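Local coordinates for extracellular solute-binding protein, family 1 (Bifidobacterium longum subsp. infantis, PDB 6FTH) that probably binds human milk oligosaccharides outside the cell and delivers them to an ABC transporter for uptake, at residues S366-L377 / F402-I413. Residues are numbered along the deposited sequence; the frame is centred on the assembly and turned at random.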
ATOM      1  N   SER A 366       6.066 -17.223  11.686  1.00 13.75           N
ATOM      2  CA  SER A 366       5.862 -15.885  11.142  1.00 13.25           C
ATOM      3  C   SER A 366       7.195 -15.193  10.903  1.00 13.56           C
ATOM      4  O   SER A 366       7.417 -14.603   9.839  1.00 13.36           O
ATOM      5  CB  SER A 366       4.974 -15.060  12.081  1.00 11.14           C
ATOM      6  OG  SER A 366       3.621 -15.486  12.066  1.00 13.79           O
ATOM      7  N   VAL A 367       8.124 -15.297  11.856  1.00 12.14           N
ATOM      8  CA  VAL A 367       9.426 -14.673  11.673  1.00 12.12           C
ATOM      9  C   VAL A 367      10.186 -15.334  10.532  1.00 11.82           C
ATOM     10  O   VAL A 367      10.793 -14.643   9.706  1.00 14.57           O
ATOM     11  CB  VAL A 367      10.230 -14.655  12.988  1.00 14.19           C
ATOM     12  CG1 VAL A 367      11.639 -14.173  12.724  1.00 15.31           C
ATOM     13  CG2 VAL A 367       9.537 -13.764  14.016  1.00 15.02           C
ATOM     14  N   GLN A 368      10.140 -16.671  10.451  1.00 14.74           N
ATOM     15  CA  GLN A 368      10.887 -17.362   9.399  1.00 15.26           C
ATOM     16  C   GLN A 368      10.270 -17.137   8.014  1.00 15.43           C
ATOM     17  O   GLN A 368      10.998 -17.020   7.026  1.00 15.81           O
ATOM     18  CB  GLN A 368      11.034 -18.848   9.722  1.00 15.41           C
ATOM     19  CG  GLN A 368      11.981 -19.108  10.885  1.00 15.44           C
ATOM     20  CD  GLN A 368      12.229 -20.588  11.072  1.00 16.16           C
ATOM     21  OE1 GLN A 368      13.240 -21.118  10.591  1.00 16.78           O
ATOM     22  NE2 GLN A 368      11.297 -21.273  11.732  1.00 17.73           N
ATOM     23  N   GLN A 369       8.947 -17.038   7.907  1.00 14.14           N
ATOM     24  CA  GLN A 369       8.399 -16.662   6.604  1.00 12.14           C
ATOM     25  C   GLN A 369       8.876 -15.283   6.192  1.00 13.24           C
ATOM     26  O   GLN A 369       9.178 -15.029   5.025  1.00 12.37           O
ATOM     27  CB  GLN A 369       6.880 -16.638   6.626  1.00 11.73           C
ATOM     28  CG  GLN A 369       6.164 -17.924   6.766  1.00 12.20           C
ATOM     29  CD  GLN A 369       4.695 -17.654   6.889  1.00 13.38           C
ATOM     30  OE1 GLN A 369       4.040 -17.298   5.901  1.00 12.75           O
ATOM     31  NE2 GLN A 369       4.175 -17.700   8.110  1.00 14.01           N
ATOM     32  N   PHE A 370       8.868 -14.348   7.128  1.00 12.25           N
ATOM     33  CA  PHE A 370       9.109 -12.953   6.795  1.00 13.26           C
ATOM     34  C   PHE A 370      10.587 -12.716   6.484  1.00 12.92           C
ATOM     35  O   PHE A 370      10.914 -11.977   5.556  1.00 14.25           O
ATOM     36  CB  PHE A 370       8.600 -12.078   7.958  1.00 13.65           C
ATOM     37  CG  PHE A 370       8.697 -10.593   7.721  1.00 12.00           C
ATOM     38  CD1 PHE A 370       8.050  -9.983   6.655  1.00 14.38           C
ATOM     39  CD2 PHE A 370       9.399  -9.793   8.607  1.00 13.80           C
ATOM     40  CE1 PHE A 370       8.156  -8.613   6.444  1.00 17.06           C
ATOM     41  CE2 PHE A 370       9.496  -8.419   8.414  1.00 15.90           C
ATOM     42  CZ  PHE A 370       8.879  -7.836   7.334  1.00 15.11           C
ATOM     43  N   LEU A 371      11.482 -13.350   7.256  1.00 15.07           N
ATOM     44  CA  LEU A 371      12.924 -13.114   7.184  1.00 16.29           C
ATOM     45  C   LEU A 371      13.727 -14.317   6.709  1.00 17.83           C
ATOM     46  O   LEU A 371      14.958 -14.217   6.616  1.00 22.25           O
ATOM     47  CB  LEU A 371      13.441 -12.699   8.572  1.00 17.14           C
ATOM     48  CG  LEU A 371      12.765 -11.455   9.161  1.00 20.67           C
ATOM     49  CD1 LEU A 371      13.240 -11.186  10.589  1.00 19.65           C
ATOM     50  CD2 LEU A 371      12.997 -10.251   8.284  1.00 19.45           C
ATOM     51  N   GLY A 372      13.086 -15.439   6.439  1.00 16.41           N
ATOM     52  CA  GLY A 372      13.766 -16.663   6.052  1.00 17.74           C
ATOM     53  C   GLY A 372      14.099 -17.548   7.245  1.00 19.41           C
ATOM     54  O   GLY A 372      13.953 -17.177   8.410  1.00 19.03           O
ATOM     55  N   SER A 373      14.576 -18.750   6.933  1.00 18.49           N
ATOM     56  CA  SER A 373      14.822 -19.759   7.957  1.00 16.73           C
ATOM     57  C   SER A 373      15.873 -19.296   8.962  1.00 15.72           C
ATOM     58  O   SER A 373      16.844 -18.619   8.613  1.00 16.97           O
ATOM     59  CB  SER A 373      15.320 -21.034   7.280  1.00 18.72           C
ATOM     60  OG  SER A 373      14.397 -21.499   6.303  1.00 20.12           O
ATOM     61  N   PHE A 374      15.668 -19.675  10.227  1.00 18.23           N
ATOM     62  CA  PHE A 374      16.675 -19.453  11.259  1.00 18.84           C
ATOM     63  C   PHE A 374      17.998 -20.089  10.842  1.00 18.13           C
ATOM     64  O   PHE A 374      18.035 -21.209  10.322  1.00 19.23           O
ATOM     65  CB  PHE A 374      16.201 -20.070  12.579  1.00 19.07           C
ATOM     66  CG  PHE A 374      15.009 -19.370  13.195  1.00 18.32           C
ATOM     67  CD1 PHE A 374      14.918 -17.992  13.213  1.00 17.85           C
ATOM     68  CD2 PHE A 374      13.984 -20.112  13.746  1.00 18.73           C
ATOM     69  CE1 PHE A 374      13.827 -17.371  13.787  1.00 17.91           C
ATOM     70  CE2 PHE A 374      12.896 -19.513  14.314  1.00 19.03           C
ATOM     71  CZ  PHE A 374      12.806 -18.141  14.337  1.00 17.44           C
ATOM     72  N   GLY A 375      19.085 -19.355  11.054  1.00 17.51           N
ATOM     73  CA  GLY A 375      20.407 -19.812  10.672  1.00 18.62           C
ATOM     74  C   GLY A 375      20.792 -19.541   9.242  1.00 22.02           C
ATOM     75  O   GLY A 375      21.958 -19.748   8.881  1.00 23.70           O
ATOM     76  N   ASN A 376      19.860 -19.104   8.403  1.00 19.96           N
ATOM     77  CA  ASN A 376      20.195 -18.723   7.042  1.00 17.73           C
ATOM     78  C   ASN A 376      20.459 -17.223   7.028  1.00 19.18           C
ATOM     79  O   ASN A 376      21.617 -16.800   7.080  1.00 20.66           O
ATOM     80  CB  ASN A 376      19.075 -19.173   6.090  1.00 17.19           C
ATOM     81  CG  ASN A 376      19.391 -18.905   4.640  1.00 17.79           C
ATOM     82  OD1 ASN A 376      20.187 -18.020   4.313  1.00 21.34           O
ATOM     83  ND2 ASN A 376      18.739 -19.651   3.750  1.00 20.81           N
ATOM     84  N   LEU A 377      19.397 -16.406   7.038  1.00 16.49           N
ATOM     85  CA  LEU A 377      19.537 -14.957   7.088  1.00 15.14           C
ATOM     86  C   LEU A 377      19.282 -14.373   8.463  1.00 16.14           C
ATOM     87  O   LEU A 377      19.612 -13.208   8.684  1.00 17.97           O
ATOM     88  CB  LEU A 377      18.532 -14.270   6.149  1.00 19.65           C
ATOM     89  CG  LEU A 377      18.516 -14.710   4.699  1.00 16.86           C
ATOM     90  CD1 LEU A 377      17.501 -13.857   3.935  1.00 19.84           C
ATOM     91  CD2 LEU A 377      19.906 -14.555   4.111  1.00 19.79           C
ATOM     92  N   PHE A 402      15.338 -15.659  -2.366  1.00 18.39           N
ATOM     93  CA  PHE A 402      14.999 -15.306  -0.993  1.00 16.68           C
ATOM     94  C   PHE A 402      14.378 -16.519  -0.305  1.00 16.22           C
ATOM     95  O   PHE A 402      13.425 -17.100  -0.839  1.00 15.98           O
ATOM     96  CB  PHE A 402      14.049 -14.118  -0.909  1.00 19.25           C
ATOM     97  CG  PHE A 402      13.928 -13.579   0.487  1.00 16.83           C
ATOM     98  CD1 PHE A 402      14.971 -12.852   1.046  1.00 16.69           C
ATOM     99  CD2 PHE A 402      12.806 -13.825   1.252  1.00 16.26           C
ATOM    100  CE1 PHE A 402      14.888 -12.366   2.346  1.00 18.03           C
ATOM    101  CE2 PHE A 402      12.725 -13.346   2.565  1.00 17.12           C
ATOM    102  CZ  PHE A 402      13.773 -12.616   3.103  1.00 17.55           C
ATOM    103  N   PRO A 403      14.882 -16.930   0.894  1.00 17.11           N
ATOM    104  CA  PRO A 403      14.408 -18.167   1.529  1.00 15.22           C
ATOM    105  C   PRO A 403      13.216 -17.956   2.451  1.00 14.00           C
ATOM    106  O   PRO A 403      13.101 -18.590   3.510  1.00 15.60           O
ATOM    107  CB  PRO A 403      15.633 -18.622   2.321  1.00 16.35           C
ATOM    108  CG  PRO A 403      16.212 -17.303   2.801  1.00 17.16           C
ATOM    109  CD  PRO A 403      16.038 -16.362   1.612  1.00 18.65           C
ATOM    110  N   GLY A 404      12.297 -17.125   2.001  1.00 18.04           N
ATOM    111  CA  GLY A 404      11.041 -16.936   2.688  1.00 16.36           C
ATOM    112  C   GLY A 404      10.037 -16.285   1.770  1.00 16.92           C
ATOM    113  O   GLY A 404      10.268 -16.126   0.573  1.00 16.55           O
ATOM    114  N   LEU A 405       8.900 -15.926   2.346  1.00 13.53           N
ATOM    115  CA  LEU A 405       7.846 -15.268   1.596  1.00 13.10           C
ATOM    116  C   LEU A 405       7.899 -13.750   1.712  1.00 14.96           C
ATOM    117  O   LEU A 405       7.233 -13.060   0.933  1.00 13.37           O
ATOM    118  CB  LEU A 405       6.489 -15.770   2.095  1.00 13.34           C
ATOM    119  CG  LEU A 405       6.308 -17.301   2.093  1.00 13.50           C
ATOM    120  CD1 LEU A 405       4.937 -17.714   2.540  1.00 14.65           C
ATOM    121  CD2 LEU A 405       6.582 -17.879   0.707  1.00 17.29           C
ATOM    122  N   ALA A 406       8.675 -13.226   2.652  1.00 14.50           N
ATOM    123  CA  ALA A 406       8.894 -11.773   2.851  1.00 15.67           C
ATOM    124  C   ALA A 406       7.551 -11.090   3.133  1.00 14.32           C
ATOM    125  O   ALA A 406       6.718 -11.662   3.861  1.00 15.21           O
ATOM    126  CB  ALA A 406       9.706 -11.194   1.721  1.00 16.07           C
ATOM    127  N   ASP A 407       7.331  -9.899   2.571  1.00 12.98           N
ATOM    128  CA  ASP A 407       6.136  -9.134   2.887  1.00 14.20           C
ATOM    129  C   ASP A 407       4.859  -9.793   2.381  1.00 14.09           C
ATOM    130  O   ASP A 407       3.775  -9.392   2.804  1.00 14.24           O
ATOM    131  CB  ASP A 407       6.269  -7.715   2.334  1.00 15.48           C
ATOM    132  CG  ASP A 407       6.421  -7.696   0.839  1.00 18.63           C
ATOM    133  OD1 ASP A 407       7.426  -8.238   0.340  1.00 19.58           O
ATOM    134  OD2 ASP A 407       5.493  -7.212   0.172  1.00 26.51           O
ATOM    135  N   ARG A 408       4.954 -10.799   1.519  1.00 13.45           N
ATOM    136  CA  ARG A 408       3.787 -11.531   1.059  1.00 12.87           C
ATOM    137  C   ARG A 408       3.350 -12.650   2.024  1.00 13.03           C
ATOM    138  O   ARG A 408       2.422 -13.390   1.716  1.00 13.84           O
ATOM    139  CB  ARG A 408       4.067 -12.128  -0.325  1.00 14.16           C
ATOM    140  CG  ARG A 408       3.681 -11.258  -1.500  1.00 15.37           C
ATOM    141  CD  ARG A 408       4.414  -9.924  -1.561  1.00 15.58           C
ATOM    142  NE  ARG A 408       4.379  -9.413  -2.943  1.00 14.92           N
ATOM    143  CZ  ARG A 408       5.043  -8.345  -3.386  1.00 24.56           C
ATOM    144  NH1 ARG A 408       5.778  -7.611  -2.566  1.00 20.89           N
ATOM    145  NH2 ARG A 408       4.970  -8.013  -4.673  1.00 19.47           N
ATOM    146  N   PHE A 409       3.983 -12.766   3.193  1.00 11.91           N
ATOM    147  CA  PHE A 409       3.784 -13.893   4.093  1.00 12.53           C
ATOM    148  C   PHE A 409       2.396 -13.940   4.730  1.00 13.23           C
ATOM    149  O   PHE A 409       1.594 -12.993   4.685  1.00 12.12           O
ATOM    150  CB  PHE A 409       4.858 -13.930   5.190  1.00 12.51           C
ATOM    151  CG  PHE A 409       4.625 -12.977   6.377  1.00 11.78           C
ATOM    152  CD1 PHE A 409       4.165 -11.677   6.201  1.00 13.49           C
ATOM    153  CD2 PHE A 409       4.933 -13.392   7.648  1.00 12.92           C
ATOM    154  CE1 PHE A 409       3.992 -10.830   7.305  1.00 13.92           C
ATOM    155  CE2 PHE A 409       4.758 -12.559   8.743  1.00 14.74           C
ATOM    156  CZ  PHE A 409       4.305 -11.288   8.569  1.00 13.34           C
ATOM    157  N   SER A 410       2.136 -15.088   5.349  1.00 11.15           N
ATOM    158  CA  SER A 410       0.872 -15.420   6.005  1.00 12.47           C
ATOM    159  C   SER A 410       1.190 -15.611   7.488  1.00 12.35           C
ATOM    160  O   SER A 410       1.409 -16.737   7.952  1.00 13.05           O
ATOM    161  CB  SER A 410       0.278 -16.678   5.423  1.00 13.51           C
ATOM    162  OG  SER A 410       0.093 -16.510   4.039  1.00 13.08           O
ATOM    163  N   GLY A 411       1.175 -14.520   8.239  1.00 11.54           N
ATOM    164  CA  GLY A 411       1.561 -14.568   9.637  1.00 10.98           C
ATOM    165  C   GLY A 411       1.492 -13.183  10.234  1.00 10.94           C
ATOM    166  O   GLY A 411       0.930 -12.266   9.635  1.00 13.47           O
ATOM    167  N   TRP A 412       2.072 -13.035  11.433  1.00 10.94           N
ATOM    168  CA  TRP A 412       2.068 -11.742  12.091  1.00 10.09           C
ATOM    169  C   TRP A 412       3.314 -11.575  12.939  1.00 12.24           C
ATOM    170  O   TRP A 412       3.795 -12.546  13.539  1.00 13.11           O
ATOM    171  CB  TRP A 412       0.805 -11.491  12.931  1.00 12.62           C
ATOM    172  CG  TRP A 412       0.670 -12.296  14.202  1.00 13.33           C
ATOM    173  CD1 TRP A 412       0.563 -13.653  14.317  1.00 12.29           C
ATOM    174  CD2 TRP A 412       0.569 -11.768  15.535  1.00 13.59           C
ATOM    175  NE1 TRP A 412       0.437 -14.003  15.647  1.00 13.49           N
ATOM    176  CE2 TRP A 412       0.430 -12.861  16.405  1.00 14.23           C
ATOM    177  CE3 TRP A 412       0.583 -10.473  16.068  1.00 14.89           C
ATOM    178  CZ2 TRP A 412       0.285 -12.702  17.774  1.00 16.11           C
ATOM    179  CZ3 TRP A 412       0.459 -10.316  17.431  1.00 15.96           C
ATOM    180  CH2 TRP A 412       0.309 -11.428  18.268  1.00 15.57           C
ATOM    181  N   ILE A 413       3.823 -10.349  12.969  1.00 10.94           N
ATOM    182  CA  ILE A 413       4.964  -9.975  13.811  1.00 11.91           C
ATOM    183  C   ILE A 413       4.409  -9.251  15.025  1.00 13.00           C
ATOM    184  O   ILE A 413       3.964  -8.088  14.900  1.00 12.46           O
ATOM    185  CB  ILE A 413       5.985  -9.106  13.059  1.00 11.41           C
ATOM    186  CG1 ILE A 413       6.451  -9.746  11.740  1.00 11.05           C
ATOM    187  CG2 ILE A 413       7.182  -8.815  13.967  1.00 14.68           C
ATOM    188  CD1 ILE A 413       7.121 -11.091  11.858  1.00 13.14           C
TER
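Gln369 grips the backbone of Ser410 with both ends of its amide. Gln369 CB lies 3.7 Å from CB of Phe409 and at the edge of that ring. CG stands beside the backbone N (chi1 -69°) and the chain runs on extended, which carries the amide to the 402-413 loop, where CD lies against the Ser410 backbone. Gln369 OE1 accepts from Ser410 N at 3.0 Å, the donor tilted out of the carbonyl plane; Phe409 CB and Leu405 CD1 touch the same oxygen. Gln369 NE2 gives a nearly straight bond to Ser410 O, 2.9 Å long, lying in the amide's own plane but reaching the carbonyl from above. NE2 has a second acceptor in Tyr365 O, so the amide's rotation is fixed. The backbone O of Gln369 takes two loop donors, Leu405 N at 2.8 Å and Ala406 N at 3.0 Å. The loop thereby closes off the C-terminal end of helix 363-371, where Gly372 leaves helical angles with positive phi and sets its CA against Pro403 O. Phe370 puts its CB over one face of the Phe409 ring, 4.2 Å from the centroid, and its ring edge meets Ala406 O in plane. Ser366 OG accepts from Trp412 N at 3.0 Å and also bonds Leu360 O. Around the contact, Trp48 of helix 47-56 touches Gln369 and Leu405, helix 390-398 packs on Phe402 and Pro403, and Arg340 of strand 339-343 bonds Ser410 OG through its carbonyl.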